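Local coordinates for cyclopropane mycolic acid synthase 3 (Mycobacterium tuberculosis, PDB 1L1E), which probably converts a double bond at the proximal position of alpha mycolic acids into a cyclopropane ring, taking the methylene group from S-adenosyl-L-methionine, at residues I53-G58 / R81-Y86; N89-L95 / S115-E121. All blocks are in the same frame, centred on the assembly; numbering follows the deposited sequence.

Contact 1. Residues I53-G58 / R81-Y86; sequences IDLALG and RAIEKY
Helices that flank a sheet can combine apolar packing with a salt-bridge network at their partly exposed side, as residues 53-58 and 81-86 do here. Both segments are helical; their axes approach to 11.2 Å and cross at -77°, with CA atoms nearest at I53-R81 (7.6 Å) and L57-A82 (7.5 Å). About 305 Å² is buried. R81 opens the second segment: chi1 t lays its CG 3.7 Å from I53 CG2, and chi2 p turns the rest of the chain toward D54 (chi1 m). The salt bridge is bidentate: R81 NE donates to D54 OD1 at 2.8 Å and R81 NH2 to D54 OD2 at 2.7 Å. A82 comes next, its CB 4.2 Å from CD1 of L57 (rotamer mt). One turn after R81, K85 extends all-trans and adds a weak salt bridge, K85 NZ to D54 OD2 at 3.3 Å. Y86 (chi1 m) closes the segment: L57 CB lies over one face of its ring, L57 CD1 is 3.9 Å from Y86 CE1, and Y86 OH stands 3.5 Å from D54 OD1. The D54-R81-K85 network thus ties together two helices of the Rossmann-like methyltransferase fold that both pack on strand 67-71, where L57 and A82 rest on L68. I53 touches A77 and T78 at the start of helix 77-86. Elsewhere on helix 45-58, L55 and A56 meet Q282 of strand 279-286.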
# COMPACT_ATOMS: atom_id res chain seq x y z
N ILE A 53 -6.91 -1.43 -7.44
CA ILE A 53 -6.46 -0.19 -8.07
C ILE A 53 -7.70 0.62 -8.53
O ILE A 53 -7.81 1.82 -8.23
CB ILE A 53 -5.52 -0.50 -9.25
CG1 ILE A 53 -4.25 -1.15 -8.72
CG2 ILE A 53 -5.23 0.76 -10.03
CD1 ILE A 53 -3.31 -1.65 -9.79
N ASP A 54 -8.64 -0.03 -9.21
CA ASP A 54 -9.84 0.69 -9.66
C ASP A 54 -10.69 1.18 -8.47
O ASP A 54 -11.32 2.23 -8.53
CB ASP A 54 -10.72 -0.19 -10.56
CG ASP A 54 -10.07 -0.51 -11.90
OD1 ASP A 54 -9.04 0.12 -12.24
OD2 ASP A 54 -10.58 -1.40 -12.62
N LEU A 55 -10.70 0.41 -7.38
CA LEU A 55 -11.48 0.82 -6.21
C LEU A 55 -10.92 2.11 -5.63
O LEU A 55 -11.66 3.05 -5.34
CB LEU A 55 -11.45 -0.28 -5.14
CG LEU A 55 -12.13 0.08 -3.82
CD1 LEU A 55 -13.66 0.18 -4.00
CD2 LEU A 55 -11.79 -0.97 -2.76
N ALA A 56 -9.60 2.15 -5.45
CA ALA A 56 -8.94 3.32 -4.89
C ALA A 56 -9.08 4.53 -5.79
O ALA A 56 -9.50 5.59 -5.36
CB ALA A 56 -7.47 3.03 -4.64
N LEU A 57 -8.74 4.35 -7.06
CA LEU A 57 -8.80 5.44 -8.03
C LEU A 57 -10.22 5.93 -8.29
O LEU A 57 -10.42 7.11 -8.53
CB LEU A 57 -8.13 5.01 -9.33
CG LEU A 57 -6.65 4.62 -9.19
CD1 LEU A 57 -6.11 4.21 -10.56
CD2 LEU A 57 -5.85 5.81 -8.62
N GLY A 58 -11.20 5.03 -8.24
CA GLY A 58 -12.57 5.44 -8.47
C GLY A 58 -13.03 6.48 -7.47
O GLY A 58 -13.91 7.29 -7.76
N ARG A 81 -2.31 2.11 -14.72
CA ARG A 81 -3.75 2.01 -14.82
C ARG A 81 -4.37 3.41 -14.93
O ARG A 81 -5.23 3.65 -15.79
CB ARG A 81 -4.33 1.29 -13.60
CG ARG A 81 -5.85 1.04 -13.67
CD ARG A 81 -6.20 -0.01 -14.73
NE ARG A 81 -7.56 -0.50 -14.55
CZ ARG A 81 -8.12 -1.48 -15.26
NH1 ARG A 81 -7.44 -2.09 -16.23
NH2 ARG A 81 -9.37 -1.84 -15.00
N ALA A 82 -3.94 4.33 -14.07
CA ALA A 82 -4.47 5.70 -14.10
C ALA A 82 -4.36 6.32 -15.49
O ALA A 82 -5.29 6.99 -15.96
CB ALA A 82 -3.72 6.57 -13.09
N ILE A 83 -3.23 6.10 -16.15
CA ILE A 83 -3.02 6.65 -17.49
C ILE A 83 -3.95 6.00 -18.50
O ILE A 83 -4.73 6.67 -19.16
CB ILE A 83 -1.57 6.41 -17.98
CG1 ILE A 83 -0.57 7.12 -17.07
CG2 ILE A 83 -1.42 6.91 -19.43
CD1 ILE A 83 0.89 6.93 -17.47
N GLU A 84 -3.87 4.67 -18.60
CA GLU A 84 -4.67 3.90 -19.55
C GLU A 84 -6.18 3.90 -19.37
O GLU A 84 -6.91 4.08 -20.35
CB GLU A 84 -4.16 2.46 -19.59
CG GLU A 84 -2.77 2.31 -20.16
CD GLU A 84 -2.31 0.87 -20.17
OE1 GLU A 84 -1.17 0.62 -20.64
OE2 GLU A 84 -3.08 -0.01 -19.72
N LYS A 85 -6.65 3.68 -18.15
CA LYS A 85 -8.10 3.66 -17.93
C LYS A 85 -8.73 5.01 -17.63
O LYS A 85 -9.85 5.28 -18.06
CB LYS A 85 -8.47 2.68 -16.80
CG LYS A 85 -9.98 2.67 -16.52
CD LYS A 85 -10.40 1.66 -15.46
CE LYS A 85 -11.89 1.80 -15.18
NZ LYS A 85 -12.45 0.64 -14.44
N TYR A 86 -8.03 5.86 -16.89
CA TYR A 86 -8.60 7.15 -16.54
C TYR A 86 -8.04 8.33 -17.34
O TYR A 86 -8.53 9.45 -17.22
CB TYR A 86 -8.45 7.39 -15.03
CG TYR A 86 -9.05 6.26 -14.20
CD1 TYR A 86 -8.36 5.06 -14.01
CD2 TYR A 86 -10.32 6.38 -13.64
CE1 TYR A 86 -8.92 4.00 -13.28
CE2 TYR A 86 -10.90 5.33 -12.90
CZ TYR A 86 -10.19 4.15 -12.73
OH TYR A 86 -10.75 3.12 -12.01

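Contact 2. Residues N89-L95 / S115-E121. With SAH (S-adenosyl-L-homocysteine), chain D.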
# COMPACT_ATOMS: atom_id res chain seq x y z
N ASN A 89 -2.52 12.43 -16.12
CA ASN A 89 -1.07 12.59 -16.07
C ASN A 89 -0.69 12.07 -14.69
O ASN A 89 -1.51 12.15 -13.76
CB ASN A 89 -0.70 14.08 -16.18
CG ASN A 89 -1.27 14.73 -17.42
OD1 ASN A 89 -0.83 14.47 -18.55
ND2 ASN A 89 -2.27 15.59 -17.23
N VAL A 90 0.52 11.55 -14.53
CA VAL A 90 0.92 11.02 -13.23
C VAL A 90 2.34 11.38 -12.79
O VAL A 90 3.17 11.85 -13.58
CB VAL A 90 0.80 9.46 -13.19
CG1 VAL A 90 -0.63 9.04 -13.51
CG2 VAL A 90 1.75 8.82 -14.19
N VAL A 91 2.60 11.16 -11.51
CA VAL A 91 3.91 11.41 -10.90
C VAL A 91 3.94 10.45 -9.71
O VAL A 91 2.98 10.38 -8.94
CB VAL A 91 4.06 12.85 -10.38
CG1 VAL A 91 5.42 13.02 -9.71
CG2 VAL A 91 3.92 13.85 -11.51
N GLY A 92 5.03 9.71 -9.57
CA GLY A 92 5.12 8.79 -8.46
C GLY A 92 6.42 8.92 -7.69
O GLY A 92 7.49 9.13 -8.27
N LEU A 93 6.32 8.80 -6.37
CA LEU A 93 7.49 8.87 -5.52
C LEU A 93 7.71 7.51 -4.92
O LEU A 93 6.75 6.80 -4.58
CB LEU A 93 7.28 9.88 -4.39
CG LEU A 93 6.62 11.18 -4.83
CD1 LEU A 93 6.39 12.08 -3.62
CD2 LEU A 93 7.50 11.85 -5.86
N THR A 94 8.99 7.13 -4.81
CA THR A 94 9.39 5.87 -4.22
C THR A 94 10.79 6.05 -3.61
O THR A 94 11.54 6.94 -4.03
CB THR A 94 9.46 4.74 -5.27
OG1 THR A 94 10.13 3.60 -4.69
CG2 THR A 94 10.23 5.19 -6.52
N LEU A 95 11.11 5.21 -2.62
CA LEU A 95 12.42 5.22 -1.96
C LEU A 95 13.24 4.05 -2.50
O LEU A 95 14.38 3.84 -2.08
CB LEU A 95 12.26 5.04 -0.45
CG LEU A 95 11.55 6.13 0.36
CD1 LEU A 95 11.57 5.78 1.85
CD2 LEU A 95 12.26 7.46 0.14
N SER A 115 1.66 13.07 -19.49
CA SER A 115 2.94 13.26 -18.83
C SER A 115 3.10 12.20 -17.76
O SER A 115 2.15 11.89 -17.05
CB SER A 115 3.00 14.65 -18.18
OG SER A 115 4.20 14.81 -17.45
N ARG A 116 4.30 11.64 -17.65
CA ARG A 116 4.55 10.61 -16.67
C ARG A 116 5.91 10.78 -16.04
O ARG A 116 6.93 10.80 -16.74
CB ARG A 116 4.41 9.22 -17.32
CG ARG A 116 5.02 9.08 -18.72
CD ARG A 116 4.42 7.87 -19.45
NE ARG A 116 5.05 7.60 -20.75
CZ ARG A 116 4.99 8.40 -21.81
NH1 ARG A 116 4.32 9.55 -21.75
NH2 ARG A 116 5.60 8.06 -22.93
N ARG A 117 5.93 10.92 -14.72
CA ARG A 117 7.17 11.11 -13.99
C ARG A 117 7.30 10.24 -12.75
O ARG A 117 6.32 10.02 -12.03
CB ARG A 117 7.32 12.57 -13.56
CG ARG A 117 8.08 13.47 -14.51
CD ARG A 117 8.61 14.68 -13.72
NE ARG A 117 7.53 15.31 -12.97
CZ ARG A 117 7.70 16.03 -11.86
NH1 ARG A 117 8.91 16.22 -11.34
NH2 ARG A 117 6.64 16.55 -11.26
N VAL A 118 8.51 9.74 -12.51
CA VAL A 118 8.79 8.93 -11.34
C VAL A 118 10.00 9.56 -10.68
O VAL A 118 10.95 9.95 -11.37
CB VAL A 118 9.09 7.45 -11.72
CG1 VAL A 118 10.36 7.36 -12.52
CG2 VAL A 118 9.19 6.61 -10.45
N LEU A 119 9.97 9.69 -9.36
CA LEU A 119 11.08 10.32 -8.65
C LEU A 119 11.54 9.50 -7.45
O LEU A 119 10.74 9.05 -6.63
CB LEU A 119 10.66 11.72 -8.18
CG LEU A 119 10.06 12.70 -9.20
CD1 LEU A 119 9.26 13.77 -8.48
CD2 LEU A 119 11.16 13.32 -10.05
N LEU A 120 12.85 9.31 -7.35
CA LEU A 120 13.44 8.58 -6.25
C LEU A 120 13.62 9.56 -5.08
O LEU A 120 14.70 10.12 -4.89
CB LEU A 120 14.80 8.01 -6.65
CG LEU A 120 15.51 7.24 -5.55
CD1 LEU A 120 14.81 5.91 -5.31
CD2 LEU A 120 16.96 7.03 -5.94
N GLU A 121 12.55 9.78 -4.32
CA GLU A 121 12.61 10.70 -3.18
C GLU A 121 11.37 10.51 -2.32
O GLU A 121 10.34 10.04 -2.80
CB GLU A 121 12.66 12.15 -3.68
CG GLU A 121 11.31 12.67 -4.17
CD GLU A 121 11.39 14.05 -4.79
OE1 GLU A 121 10.32 14.67 -4.98
OE2 GLU A 121 12.51 14.52 -5.10
N SAH D . 1.86 1.33 -3.61
CA SAH D . 2.55 0.19 -4.22
CB SAH D . 3.80 -0.19 -3.39
CG SAH D . 3.58 -0.51 -1.91
SD SAH D . 5.08 -0.95 -1.03
C SAH D . 1.62 -1.02 -4.31
O SAH D . 0.46 -0.90 -3.92
OXT SAH D . 2.07 -2.09 -4.76
C5' SAH D . 5.49 0.64 -0.23
C4' SAH D . 5.94 1.75 -1.19
O4' SAH D . 5.99 3.05 -0.54
C3' SAH D . 7.34 1.54 -1.76
O3' SAH D . 7.33 1.99 -3.13
C2' SAH D . 8.21 2.41 -0.89
O2' SAH D . 9.47 2.68 -1.50
C1' SAH D . 7.32 3.60 -0.72
N9 SAH D . 7.68 4.48 0.42
C8 SAH D . 7.92 4.19 1.72
N7 SAH D . 8.21 5.18 2.50
C5 SAH D . 8.15 6.27 1.64
C6 SAH D . 8.35 7.68 1.82
N6 SAH D . 8.66 8.23 3.00
N1 SAH D . 8.21 8.50 0.71
C2 SAH D . 7.89 7.95 -0.49
N3 SAH D . 7.68 6.64 -0.77
C4 SAH D . 7.83 5.85 0.35
O HOH W 1 3.20 14.00 -14.86
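The cofactor pocket lies at the C-terminal end of this parallel strand pair, the two strands of the beta-alpha-beta unit that runs through helix 97-109. Strands 89-94 and 116-120 run 12° apart in direction, and their backbone ladder alternates: V90 N to S115 O (3.0 Å), R117 N to V90 O (3.1 Å), G92 N to R117 O (2.8 Å), L119 N to G92 O (2.8 Å) and T94 N to L119 O (3.2 Å). At the start, the side chain of N89 extends the ladder, its OD1 accepting from S115 N at 3.0 Å, and a water joins V90 O (2.5 Å) to S115 OG (2.9 Å). One face carries V91, L93, R117 and L119; L119 CD1 packs 3.7 Å from L93 CD2, and the R117 guanidinium lies over V91 CG1 while pairing with E128. On the other face V90 and V118 meet helix 97-109. Where the first strand ends, L95 N donates to SAH O2' at 3.2 Å, and T94 OG1, also bonded to S96 N, makes a weak 3.4 Å hydrogen bond with the same hydroxyl. Cofactor binding at the C-terminal strand ends is typical of the Rossmann-like fold of AdoMet-dependent methyltransferases.

Helices and strands alternate along the chain in a Rossmann-like fold, and here helix 77-86 links the two contacts: it supplies the second segment of contact 1 and leads into strand 89-94 of contact 2. The centres lie 16 Å apart, yet the contacts touch, with A82 CB 4.0 Å from V90 CG1, I83 CD1 3.9 Å from V90 CG2 and I83 CD1 4.2 Å from R116 CD. A82 thus meets both L57 and V90, while I83, which does not touch 53-58, packs on V90 and the aliphatic part of R116. Their relation to the cofactor differs: contact 2 hydrogen-bonds SAH directly, whereas contact 1 comes nearest through the I53 side chain, about 7 Å from SAH between nearest atoms.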